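Local coordinates for erythrocyte membrane protein 1 (Plasmodium falciparum, PDB 6S8T), which is a PfEMP1 adhesin, here its DBLbeta domain, which binds ICAM-1 and probably lets infected erythrocytes adhere to host cells, at residues Q172-F186 with M264-C278. Numbering follows the deposited sequence. Where two conformers were deposited one is given.
Sequences QKDQESICRAVRYSF and MQCELKNLKKSNGDC
Asp277 is held by two arginines from successive turns of helix 172-186, right beside the disulfide Cys179–Cys278. Arg180 NH2 forms a salt bridge with Asp277 OD2 at 2.9 Å, the oxygen lying in the guanidinium plane while that plane stands nearly perpendicular (89°) to the carboxylate. Arg183 NH1 instead hydrogen-bonds Asp277 O (3.2 Å), on a lone pair in the carbonyl plane, and reaches OD1 only as a long ion pair; its NE is paired with Asp288. Glu176 OE2 accepts a hydrogen bond from Asp277 N through its anti lone pair (3.1 Å), so side chain, carbonyl and amide of Asp277 are all tied to the helix. Toward the helix start, Lys273, its CG anti to the backbone N (chi1 -172°), sets CB against Gln175, runs CE past Glu176 CG and turns at its last torsion to bring NZ to Gln172 OE1 (2.7 Å) and Asn275 OD1. Gln175 OE1 accepts a hydrogen bond from Lys273 N (3.0 Å). At the other end, Val182 CG2 meets Leu268 CD2 tip to tip (3.8 Å), and Met264 SD packs on Phe186 CB (3.6 Å) and lies obliquely to its ring, 5.5 Å from the centroid, a Met-aromatic contact. Segments 172-186 and 264-268 run antiparallel (171°), the disulfide joining the first to the loop beyond the second, typical of the cysteine-bridged helical Duffy-binding-like fold.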
loop_
_atom_site.group_PDB
_atom_site.type_symbol
_atom_site.label_atom_id
_atom_site.label_comp_id
_atom_site.label_asym_id
_atom_site.label_seq_id
_atom_site.Cartn_x
_atom_site.Cartn_y
_atom_site.Cartn_z
ATOM N N GLN A 172 -17.681 1.221 13.131
ATOM C CA GLN A 172 -17.185 2.398 12.421
ATOM C C GLN A 172 -15.702 2.272 12.099
ATOM O O GLN A 172 -15.261 2.682 11.019
ATOM C CB GLN A 172 -17.445 3.657 13.247
ATOM C CG GLN A 172 -18.915 4.023 13.391
ATOM C CD GLN A 172 -19.462 4.731 12.167
ATOM O OE1 GLN A 172 -18.768 5.529 11.539
ATOM N NE2 GLN A 172 -20.711 4.440 11.821
ATOM N N LYS A 173 -14.916 1.707 13.020
ATOM C CA LYS A 173 -13.478 1.620 12.799
ATOM C C LYS A 173 -13.131 0.570 11.751
ATOM O O LYS A 173 -12.128 0.714 11.041
ATOM C CB LYS A 173 -12.755 1.329 14.116
ATOM C CG LYS A 173 -12.904 -0.091 14.641
ATOM C CD LYS A 173 -12.212 -0.241 15.989
ATOM C CE LYS A 173 -10.772 0.256 15.926
ATOM N NZ LYS A 173 -10.120 0.289 17.268
ATOM N N ASP A 174 -13.941 -0.482 11.630
ATOM C CA ASP A 174 -13.688 -1.482 10.600
ATOM C C ASP A 174 -14.063 -0.965 9.218
ATOM O O ASP A 174 -13.421 -1.333 8.229
ATOM C CB ASP A 174 -14.449 -2.770 10.914
ATOM C CG ASP A 174 -13.946 -3.451 12.173
ATOM O OD1 ASP A 174 -12.727 -3.372 12.449
ATOM O OD2 ASP A 174 -14.771 -4.062 12.887
ATOM N N GLN A 175 -15.093 -0.119 9.126
ATOM C CA GLN A 175 -15.436 0.478 7.840
ATOM C C GLN A 175 -14.313 1.378 7.337
ATOM O O GLN A 175 -13.956 1.331 6.154
ATOM C CB GLN A 175 -16.749 1.256 7.947
ATOM C CG GLN A 175 -17.957 0.391 8.278
ATOM C CD GLN A 175 -19.278 1.134 8.154
ATOM O OE1 GLN A 175 -19.650 1.585 7.071
ATOM N NE2 GLN A 175 -19.993 1.260 9.266
ATOM N N GLU A 176 -13.735 2.195 8.220
ATOM C CA GLU A 176 -12.635 3.057 7.801
ATOM C C GLU A 176 -11.419 2.238 7.386
ATOM O O GLU A 176 -10.727 2.589 6.423
ATOM C CB GLU A 176 -12.277 4.035 8.919
ATOM C CG GLU A 176 -12.843 5.426 8.703
ATOM C CD GLU A 176 -12.503 6.377 9.830
ATOM O OE1 GLU A 176 -12.586 5.961 11.004
ATOM O OE2 GLU A 176 -12.143 7.538 9.539
ATOM N N SER A 177 -11.151 1.136 8.090
ATOM C CA SER A 177 -10.028 0.280 7.725
ATOM C C SER A 177 -10.226 -0.336 6.343
ATOM O O SER A 177 -9.265 -0.477 5.578
ATOM C CB SER A 177 -9.841 -0.807 8.787
ATOM O OG SER A 177 -8.692 -1.594 8.529
ATOM N N ILE A 178 -11.467 -0.703 6.005
ATOM C CA ILE A 178 -11.755 -1.239 4.676
ATOM C C ILE A 178 -11.612 -0.150 3.618
ATOM O O ILE A 178 -11.086 -0.392 2.525
ATOM C CB ILE A 178 -13.160 -1.873 4.641
ATOM C CG1 ILE A 178 -13.258 -3.054 5.607
ATOM C CG2 ILE A 178 -13.508 -2.329 3.236
ATOM C CD1 ILE A 178 -14.651 -3.680 5.668
ATOM N N CYS A 179 -12.082 1.064 3.924
ATOM C CA CYS A 179 -11.938 2.170 2.984
ATOM C C CYS A 179 -10.466 2.471 2.704
ATOM O O CYS A 179 -10.088 2.738 1.556
ATOM C CB CYS A 179 -12.668 3.409 3.518
ATOM S SG CYS A 179 -14.499 3.269 3.556
ATOM N N ARG A 180 -9.614 2.410 3.735
ATOM C CA ARG A 180 -8.186 2.655 3.530
ATOM C C ARG A 180 -7.554 1.572 2.659
ATOM O O ARG A 180 -6.687 1.867 1.827
ATOM C CB ARG A 180 -7.454 2.748 4.874
ATOM C CG ARG A 180 -7.630 4.076 5.610
ATOM C CD ARG A 180 -6.656 4.214 6.782
ATOM N NE ARG A 180 -6.791 3.131 7.756
ATOM C CZ ARG A 180 -7.590 3.169 8.819
ATOM N NH1 ARG A 180 -7.645 2.132 9.646
ATOM N NH2 ARG A 180 -8.336 4.239 9.058
ATOM N N ALA A 181 -7.974 0.313 2.838
ATOM C CA ALA A 181 -7.408 -0.780 2.052
ATOM C C ALA A 181 -7.725 -0.621 0.569
ATOM O O ALA A 181 -6.889 -0.932 -0.288
ATOM C CB ALA A 181 -7.928 -2.123 2.569
ATOM N N VAL A 182 -8.930 -0.143 0.248
ATOM C CA VAL A 182 -9.277 0.107 -1.147
ATOM C C VAL A 182 -8.470 1.282 -1.700
ATOM O O VAL A 182 -8.108 1.295 -2.882
ATOM C CB VAL A 182 -10.797 0.329 -1.282
ATOM C CG1 VAL A 182 -11.185 0.620 -2.725
ATOM C CG2 VAL A 182 -11.562 -0.898 -0.770
ATOM N N ARG A 183 -8.156 2.275 -0.862
ATOM C CA ARG A 183 -7.319 3.382 -1.319
ATOM C C ARG A 183 -5.878 2.930 -1.532
ATOM O O ARG A 183 -5.216 3.376 -2.477
ATOM C CB ARG A 183 -7.394 4.540 -0.323
ATOM C CG ARG A 183 -8.773 5.180 -0.250
ATOM C CD ARG A 183 -8.925 6.087 0.960
ATOM N NE ARG A 183 -7.933 7.160 0.967
ATOM C CZ ARG A 183 -7.894 8.131 1.872
ATOM N NH1 ARG A 183 -8.798 8.169 2.843
ATOM N NH2 ARG A 183 -6.954 9.064 1.802
ATOM N N TYR A 184 -5.383 2.033 -0.673
ATOM C CA TYR A 184 -4.059 1.452 -0.881
ATOM C C TYR A 184 -3.994 0.665 -2.186
ATOM O O TYR A 184 -2.972 0.691 -2.883
ATOM C CB TYR A 184 -3.689 0.546 0.296
ATOM C CG TYR A 184 -3.478 1.259 1.616
ATOM C CD1 TYR A 184 -2.869 2.509 1.665
ATOM C CD2 TYR A 184 -3.881 0.675 2.815
ATOM C CE1 TYR A 184 -2.668 3.159 2.870
ATOM C CE2 TYR A 184 -3.688 1.318 4.026
ATOM C CZ TYR A 184 -3.079 2.561 4.046
ATOM O OH TYR A 184 -2.880 3.209 5.244
ATOM N N SER A 185 -5.068 -0.056 -2.528
ATOM C CA SER A 185 -5.076 -0.833 -3.765
ATOM C C SER A 185 -5.126 0.072 -4.988
ATOM O O SER A 185 -4.499 -0.222 -6.012
ATOM C CB SER A 185 -6.261 -1.799 -3.773
ATOM O OG SER A 185 -6.486 -2.314 -5.076
ATOM N N PHE A 186 -5.882 1.170 -4.906
ATOM C CA PHE A 186 -5.892 2.151 -5.988
ATOM C C PHE A 186 -4.503 2.748 -6.196
ATOM O O PHE A 186 -4.080 2.980 -7.335
ATOM C CB PHE A 186 -6.917 3.248 -5.682
ATOM C CG PHE A 186 -6.777 4.490 -6.530
ATOM C CD1 PHE A 186 -7.225 4.510 -7.842
ATOM C CD2 PHE A 186 -6.226 5.648 -5.999
ATOM C CE1 PHE A 186 -7.107 5.659 -8.619
ATOM C CE2 PHE A 186 -6.103 6.800 -6.769
ATOM C CZ PHE A 186 -6.547 6.803 -8.080
ATOM N N MET A 264 -13.803 1.581 -8.782
ATOM C CA MET A 264 -13.780 1.134 -7.396
ATOM C C MET A 264 -14.919 1.725 -6.574
ATOM O O MET A 264 -15.330 1.115 -5.579
ATOM C CB MET A 264 -12.431 1.482 -6.754
ATOM C CG MET A 264 -11.255 0.690 -7.319
ATOM S SD MET A 264 -9.674 1.130 -6.564
ATOM C CE MET A 264 -8.650 -0.253 -7.055
ATOM N N GLN A 265 -15.445 2.886 -6.971
ATOM C CA GLN A 265 -16.567 3.476 -6.251
ATOM C C GLN A 265 -17.849 2.665 -6.399
ATOM O O GLN A 265 -18.761 2.821 -5.579
ATOM C CB GLN A 265 -16.812 4.911 -6.724
ATOM C CG GLN A 265 -15.762 5.914 -6.272
ATOM C CD GLN A 265 -16.071 7.330 -6.733
ATOM O OE1 GLN A 265 -16.588 7.541 -7.832
ATOM N NE2 GLN A 265 -15.761 8.308 -5.889
ATOM N N CYS A 266 -17.944 1.811 -7.425
ATOM C CA CYS A 266 -19.135 0.982 -7.593
ATOM C C CYS A 266 -19.358 0.074 -6.392
ATOM O O CYS A 266 -20.506 -0.212 -6.032
ATOM C CB CYS A 266 -19.022 0.139 -8.863
ATOM S SG CYS A 266 -18.950 1.065 -10.407
ATOM N N GLU A 267 -18.277 -0.384 -5.764
ATOM C CA GLU A 267 -18.362 -1.291 -4.629
ATOM C C GLU A 267 -18.348 -0.562 -3.293
ATOM O O GLU A 267 -19.000 -1.016 -2.345
ATOM C CB GLU A 267 -17.207 -2.297 -4.683
ATOM C CG GLU A 267 -17.059 -3.007 -6.027
ATOM C CD GLU A 267 -18.231 -3.921 -6.345
ATOM O OE1 GLU A 267 -18.888 -4.402 -5.397
ATOM O OE2 GLU A 267 -18.499 -4.156 -7.544
ATOM N N LEU A 268 -17.630 0.562 -3.199
ATOM C CA LEU A 268 -17.535 1.285 -1.933
ATOM C C LEU A 268 -18.873 1.878 -1.509
ATOM O O LEU A 268 -19.109 2.067 -0.309
ATOM C CB LEU A 268 -16.480 2.387 -2.032
ATOM C CG LEU A 268 -15.018 1.943 -2.048
ATOM C CD1 LEU A 268 -14.099 3.133 -2.291
ATOM C CD2 LEU A 268 -14.652 1.243 -0.749
ATOM N N LYS A 269 -19.758 2.177 -2.463
ATOM C CA LYS A 269 -21.044 2.778 -2.129
ATOM C C LYS A 269 -21.947 1.853 -1.324
ATOM O O LYS A 269 -22.943 2.326 -0.765
ATOM C CB LYS A 269 -21.769 3.221 -3.402
ATOM C CG LYS A 269 -21.138 4.420 -4.093
ATOM C CD LYS A 269 -21.993 4.890 -5.260
ATOM C CE LYS A 269 -21.392 6.115 -5.931
ATOM N NZ LYS A 269 -22.254 6.609 -7.037
ATOM N N ASN A 270 -21.634 0.559 -1.248
ATOM C CA ASN A 270 -22.424 -0.360 -0.439
ATOM C C ASN A 270 -22.171 -0.204 1.056
ATOM O O ASN A 270 -22.955 -0.725 1.855
ATOM C CB ASN A 270 -22.149 -1.804 -0.863
ATOM C CG ASN A 270 -22.720 -2.127 -2.231
ATOM O OD1 ASN A 270 -23.789 -1.640 -2.604
ATOM N ND2 ASN A 270 -22.002 -2.946 -2.993
ATOM N N LEU A 271 -21.106 0.492 1.447
ATOM C CA LEU A 271 -20.837 0.762 2.852
ATOM C C LEU A 271 -21.603 1.998 3.305
ATOM O O LEU A 271 -21.833 2.931 2.528
ATOM C CB LEU A 271 -19.337 0.956 3.088
ATOM C CG LEU A 271 -18.462 -0.286 3.300
ATOM C CD1 LEU A 271 -18.502 -1.222 2.100
ATOM C CD2 LEU A 271 -17.029 0.117 3.610
ATOM N N LYS A 272 -22.001 2.000 4.580
ATOM C CA LYS A 272 -22.860 3.071 5.076
ATOM C C LYS A 272 -22.076 4.297 5.531
ATOM O O LYS A 272 -22.573 5.422 5.406
ATOM C CB LYS A 272 -23.733 2.558 6.219
ATOM C CG LYS A 272 -24.828 1.596 5.773
ATOM C CD LYS A 272 -25.856 1.375 6.864
ATOM C CE LYS A 272 -27.003 0.505 6.371
ATOM N NZ LYS A 272 -28.081 0.368 7.394
ATOM N N LYS A 273 -20.867 4.115 6.059
ATOM C CA LYS A 273 -20.086 5.253 6.521
ATOM C C LYS A 273 -19.648 6.107 5.337
ATOM O O LYS A 273 -19.192 5.592 4.311
ATOM C CB LYS A 273 -18.868 4.783 7.315
ATOM C CG LYS A 273 -18.102 5.915 7.986
ATOM C CD LYS A 273 -16.940 5.390 8.808
ATOM C CE LYS A 273 -16.182 6.527 9.473
ATOM N NZ LYS A 273 -17.047 7.311 10.394
ATOM N N SER A 274 -19.789 7.424 5.484
ATOM C CA SER A 274 -19.513 8.345 4.393
ATOM C C SER A 274 -18.553 9.470 4.756
ATOM O O SER A 274 -18.270 10.315 3.900
ATOM C CB SER A 274 -20.824 8.953 3.867
ATOM O OG SER A 274 -21.566 9.547 4.918
ATOM N N ASN A 275 -18.047 9.513 5.986
ATOM C CA ASN A 275 -17.089 10.526 6.408
ATOM C C ASN A 275 -15.768 9.854 6.787
ATOM O O ASN A 275 -15.568 8.656 6.566
ATOM C CB ASN A 275 -17.656 11.369 7.557
ATOM C CG ASN A 275 -18.128 10.531 8.737
ATOM O OD1 ASN A 275 -17.844 9.335 8.825
ATOM N ND2 ASN A 275 -18.850 11.164 9.655
ATOM N N GLY A 276 -14.860 10.641 7.363
ATOM C CA GLY A 276 -13.552 10.111 7.708
ATOM C C GLY A 276 -12.801 9.665 6.471
ATOM O O GLY A 276 -12.846 10.311 5.419
ATOM N N ASP A 277 -12.109 8.529 6.590
ATOM C CA ASP A 277 -11.361 7.979 5.466
ATOM C C ASP A 277 -12.259 7.439 4.359
ATOM O O ASP A 277 -11.749 7.106 3.283
ATOM C CB ASP A 277 -10.418 6.877 5.954
ATOM C CG ASP A 277 -9.264 7.421 6.781
ATOM O OD1 ASP A 277 -8.910 8.604 6.600
ATOM O OD2 ASP A 277 -8.710 6.666 7.608
ATOM N N CYS A 278 -13.569 7.347 4.587
ATOM C CA CYS A 278 -14.510 6.905 3.567
ATOM C C CYS A 278 -15.140 8.061 2.795
ATOM O O CYS A 278 -16.140 7.850 2.102
ATOM C CB CYS A 278 -15.623 6.057 4.192
ATOM S SG CYS A 278 -15.095 4.539 5.040
#